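Long-range contact in galectin (Danio rerio, PDB 6E20), which binds beta-galactoside glycans as a galectin and may recognise the envelope glycoprotein of the fish virus IHNV: residues Phe30-Gly35 against Leu43-Arg48. Sequence-based numbering, arbitrary orientation.
Sequences FAINIG and LHMNPR. With GAL (beta-D-galactopyranose), chain D; NDG (2-acetamido-2-deoxy-alpha-D-glucopyranose), chain C.
P47 lies over one face of the F30 ring in an off-centre CH-pi contact, its CG 4.2 Å from the ring centroid. The imidazole of H44 is met at its edge, near its plane, by the side-chain amide of N33 and by galactose O4, while the methyl of A31 approaches obliquely, CB to CE1 of H44 3.5 Å. The F30 ring also meets F85, planes nearly parallel, and the H44 ring meets W68, planes steeply inclined. With CG anti to the backbone N (chi1 169°), the H44 ring is directed to the galactose, which it meets edge-on, NE2 and O4 sharing a hydrogen bond of 2.9 Å. The guanidinium of R48 also works at its edge: NE gives a nearly straight bond to OD1 of N46 (2.7 Å). NH1 reaches O3 of the N-acetylglucosamine (2.8 Å), and NH2 bonds to galactose O4. The amide of N46 is gripped from both ends, since its ND2 donates to the carbonyl O of F30 (2.7 Å) from well above the carbonyl plane. The F30 carbonyl thus acts in the second shell, helping to orient the N46 amide, which with D54 helps to position R48. Four backbone bonds pair I32 with M45 and I34 with L43, whose side chains share the apolar face; CD1 of I32 touches SD of M45 at 4.0 Å. The antiparallel strands 30-34 and 40-47 form a hairpin within the galectin beta-sandwich. Strand 116-124 flanks 30-34, strand 58-64 flanks 40-47, and I32 and I34 pack on strand 16-23 of the facing sheet.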
ATOM      1  N   PHE B  30     -10.926  -0.379 -14.646  1.00 20.77           N
ATOM      2  CA  PHE B  30     -10.467  -0.217 -13.244  1.00 22.88           C
ATOM      3  C   PHE B  30     -10.074   1.229 -13.047  1.00 22.50           C
ATOM      4  O   PHE B  30      -9.932   1.916 -14.060  1.00 25.09           O
ATOM      5  CB  PHE B  30      -9.325  -1.176 -12.887  1.00 21.49           C
ATOM      6  CG  PHE B  30      -8.027  -0.974 -13.624  1.00 23.11           C
ATOM      7  CD1 PHE B  30      -7.763  -1.652 -14.806  1.00 24.59           C
ATOM      8  CD2 PHE B  30      -7.036  -0.140 -13.113  1.00 25.05           C
ATOM      9  CE1 PHE B  30      -6.556  -1.481 -15.473  1.00 25.26           C
ATOM     10  CE2 PHE B  30      -5.833   0.046 -13.784  1.00 23.12           C
ATOM     11  CZ  PHE B  30      -5.585  -0.645 -14.952  1.00 25.37           C
ATOM     12  N   ALA B  31      -9.940   1.671 -11.803  1.00 23.18           N
ATOM     13  CA  ALA B  31      -9.643   3.090 -11.508  1.00 23.34           C
ATOM     14  C   ALA B  31      -8.723   3.191 -10.297  1.00 22.52           C
ATOM     15  O   ALA B  31      -8.891   2.418  -9.327  1.00 23.38           O
ATOM     16  CB  ALA B  31     -10.915   3.888 -11.312  1.00 23.90           C
ATOM     17  N   ILE B  32      -7.796   4.138 -10.415  1.00 23.23           N
ATOM     18  CA  ILE B  32      -6.904   4.681  -9.362  1.00 24.50           C
ATOM     19  C   ILE B  32      -7.480   6.036  -8.989  1.00 24.15           C
ATOM     20  O   ILE B  32      -7.676   6.873  -9.893  1.00 25.12           O
ATOM     21  CB  ILE B  32      -5.454   4.820  -9.866  1.00 26.01           C
ATOM     22  CG1 ILE B  32      -4.877   3.481 -10.349  1.00 26.80           C
ATOM     23  CG2 ILE B  32      -4.608   5.446  -8.786  1.00 26.47           C
ATOM     24  CD1 ILE B  32      -4.073   3.587 -11.625  1.00 31.72           C
ATOM     25  N   ASN B  33      -7.797   6.194  -7.716  1.00 23.58           N
ATOM     26  CA  ASN B  33      -8.384   7.424  -7.138  1.00 23.67           C
ATOM     27  C   ASN B  33      -7.359   7.958  -6.155  1.00 23.62           C
ATOM     28  O   ASN B  33      -7.057   7.233  -5.187  1.00 21.43           O
ATOM     29  CB  ASN B  33      -9.738   7.119  -6.494  1.00 23.76           C
ATOM     30  CG  ASN B  33     -10.748   6.637  -7.511  1.00 24.79           C
ATOM     31  OD1 ASN B  33     -11.162   5.467  -7.528  1.00 29.09           O
ATOM     32  ND2 ASN B  33     -11.148   7.534  -8.380  1.00 24.90           N
ATOM     33  N   ILE B  34      -6.824   9.155  -6.418  1.00 23.59           N
ATOM     34  CA  ILE B  34      -5.923   9.860  -5.472  1.00 25.52           C
ATOM     35  C   ILE B  34      -6.625  11.150  -5.015  1.00 26.17           C
ATOM     36  O   ILE B  34      -7.116  11.942  -5.879  1.00 21.63           O
ATOM     37  CB  ILE B  34      -4.555  10.120  -6.112  1.00 26.66           C
ATOM     38  CG1 ILE B  34      -3.902   8.837  -6.645  1.00 28.83           C
ATOM     39  CG2 ILE B  34      -3.643  10.852  -5.135  1.00 25.52           C
ATOM     40  CD1 ILE B  34      -2.704   9.104  -7.553  1.00 29.45           C
ATOM     41  N   GLY B  35      -6.713  11.363  -3.704  1.00 26.54           N
ATOM     42  CA  GLY B  35      -7.394  12.575  -3.203  1.00 27.92           C
ATOM     43  C   GLY B  35      -7.355  12.668  -1.700  1.00 27.55           C
ATOM     44  O   GLY B  35      -6.359  12.234  -1.116  1.00 27.94           O
ATOM     45  N   LEU B  43      -7.307  13.109  -8.655  1.00 23.54           N
ATOM     46  CA  LEU B  43      -7.091  12.283  -9.871  1.00 23.76           C
ATOM     47  C   LEU B  43      -7.892  10.970  -9.785  1.00 23.85           C
ATOM     48  O   LEU B  43      -7.578  10.103  -8.936  1.00 21.75           O
ATOM     49  CB  LEU B  43      -5.608  11.966 -10.047  1.00 23.19           C
ATOM     50  CG  LEU B  43      -5.307  10.985 -11.181  1.00 22.84           C
ATOM     51  CD1 LEU B  43      -5.768  11.535 -12.519  1.00 24.64           C
ATOM     52  CD2 LEU B  43      -3.830  10.636 -11.243  1.00 23.13           C
ATOM     53  N   HIS B  44      -8.821  10.816 -10.716  1.00 22.27           N
ATOM     54  CA  HIS B  44      -9.513   9.560 -11.061  1.00 23.24           C
ATOM     55  C   HIS B  44      -8.933   9.083 -12.394  1.00 23.75           C
ATOM     56  O   HIS B  44      -9.167   9.747 -13.402  1.00 24.75           O
ATOM     57  CB  HIS B  44     -11.016   9.791 -11.123  1.00 23.78           C
ATOM     58  CG  HIS B  44     -11.796   8.666 -11.711  1.00 22.15           C
ATOM     59  ND1 HIS B  44     -12.185   7.595 -10.954  1.00 22.67           N
ATOM     60  CD2 HIS B  44     -12.310   8.476 -12.953  1.00 23.49           C
ATOM     61  CE1 HIS B  44     -12.925   6.775 -11.694  1.00 23.11           C
ATOM     62  NE2 HIS B  44     -12.998   7.281 -12.953  1.00 21.86           N
ATOM     63  N   MET B  45      -8.177   7.996 -12.391  1.00 23.09           N
ATOM     64  CA  MET B  45      -7.573   7.487 -13.651  1.00 25.40           C
ATOM     65  C   MET B  45      -8.198   6.129 -13.942  1.00 23.73           C
ATOM     66  O   MET B  45      -8.018   5.221 -13.115  1.00 26.40           O
ATOM     67  CB  MET B  45      -6.058   7.357 -13.547  1.00 24.69           C
ATOM     68  CG  MET B  45      -5.452   6.818 -14.820  1.00 27.99           C
ATOM     69  SD  MET B  45      -3.764   6.343 -14.552  1.00 33.23           S
ATOM     70  CE  MET B  45      -3.501   5.304 -15.993  1.00 36.05           C
ATOM     71  N   ASN B  46      -8.872   6.013 -15.078  1.00 23.13           N
ATOM     72  CA  ASN B  46      -9.847   4.927 -15.331  1.00 23.45           C
ATOM     73  C   ASN B  46      -9.541   4.321 -16.693  1.00 23.08           C
ATOM     74  O   ASN B  46     -10.164   4.674 -17.698  1.00 25.66           O
ATOM     75  CB  ASN B  46     -11.260   5.465 -15.110  1.00 22.05           C
ATOM     76  CG  ASN B  46     -12.354   4.452 -15.353  1.00 22.68           C
ATOM     77  OD1 ASN B  46     -13.411   4.816 -15.863  1.00 21.75           O
ATOM     78  ND2 ASN B  46     -12.104   3.202 -14.997  1.00 18.96           N
ATOM     79  N   PRO B  47      -8.539   3.411 -16.771  1.00 23.11           N
ATOM     80  CA  PRO B  47      -8.374   2.554 -17.946  1.00 23.55           C
ATOM     81  C   PRO B  47      -9.638   1.705 -18.170  1.00 24.67           C
ATOM     82  O   PRO B  47     -10.058   1.004 -17.267  1.00 25.01           O
ATOM     83  CB  PRO B  47      -7.134   1.726 -17.612  1.00 24.68           C
ATOM     84  CG  PRO B  47      -6.364   2.596 -16.624  1.00 24.47           C
ATOM     85  CD  PRO B  47      -7.467   3.207 -15.779  1.00 23.89           C
ATOM     86  N   ARG B  48     -10.244   1.855 -19.351  1.00 23.37           N
ATOM     87  CA  ARG B  48     -11.474   1.153 -19.792  1.00 23.83           C
ATOM     88  C   ARG B  48     -11.136   0.193 -20.940  1.00 24.35           C
ATOM     89  O   ARG B  48     -10.866   0.670 -22.068  1.00 22.71           O
ATOM     90  CB  ARG B  48     -12.517   2.207 -20.173  1.00 25.00           C
ATOM     91  CG  ARG B  48     -12.946   3.093 -19.003  1.00 22.37           C
ATOM     92  CD  ARG B  48     -13.923   4.169 -19.456  1.00 23.53           C
ATOM     93  NE  ARG B  48     -14.335   5.044 -18.361  1.00 23.58           N
ATOM     94  CZ  ARG B  48     -15.243   6.008 -18.464  1.00 23.57           C
ATOM     95  NH1 ARG B  48     -15.848   6.252 -19.612  1.00 25.06           N
ATOM     96  NH2 ARG B  48     -15.559   6.729 -17.415  1.00 23.39           N
TER
HETATM   97  C1  GAL D   2     -18.351   8.211 -15.646  1.00 24.83           C
HETATM   98  C2  GAL D   2     -18.207   6.900 -14.914  1.00 25.89           C
HETATM   99  C3  GAL D   2     -17.523   7.128 -13.571  1.00 25.32           C
HETATM  100  C4  GAL D   2     -16.205   7.876 -13.787  1.00 23.87           C
HETATM  101  C5  GAL D   2     -16.493   9.183 -14.557  1.00 24.24           C
HETATM  102  C6  GAL D   2     -15.225  10.003 -14.897  1.00 24.08           C
HETATM  103  O2  GAL D   2     -19.531   6.398 -14.720  1.00 25.31           O
HETATM  104  O3  GAL D   2     -17.281   5.893 -12.944  1.00 23.75           O
HETATM  105  O4  GAL D   2     -15.369   6.985 -14.526  1.00 20.52           O
HETATM  106  O5  GAL D   2     -17.128   8.875 -15.796  1.00 25.28           O
HETATM  107  O6  GAL D   2     -15.533  11.093 -15.787  1.00 22.41           O
HETATM  108  C1  NDG C   1     -20.611  10.113 -20.019  1.00 26.96           C
HETATM  109  C2  NDG C   1     -19.120   9.640 -20.130  1.00 25.52           C
HETATM  110  C3  NDG C   1     -18.734   8.615 -19.116  1.00 26.10           C
HETATM  111  C4  NDG C   1     -19.252   8.981 -17.734  1.00 23.67           C
HETATM  112  C5  NDG C   1     -20.775   9.109 -17.809  1.00 26.99           C
HETATM  113  C6  NDG C   1     -21.428   9.341 -16.432  1.00 25.00           C
HETATM  114  C7  NDG C   1     -18.510   9.859 -22.341  1.00 35.05           C
HETATM  115  C8  NDG C   1     -17.884  10.141 -23.686  1.00 33.47           C
HETATM  116  O5  NDG C   1     -21.109  10.196 -18.678  1.00 25.57           O
HETATM  117  O3  NDG C   1     -17.314   8.590 -19.222  1.00 22.67           O
HETATM  118  O4  NDG C   1     -18.897   7.880 -16.914  1.00 25.54           O
HETATM  119  O6  NDG C   1     -20.816  10.486 -15.811  1.00 27.16           O
HETATM  120  O7  NDG C   1     -19.180  10.497 -21.770  1.00 34.19           O
HETATM  121  N2  NDG C   1     -18.572   9.005 -21.365  1.00 30.83           N
HETATM  122  O1  NDG C   1     -21.463   9.285 -20.786  1.00 28.44           O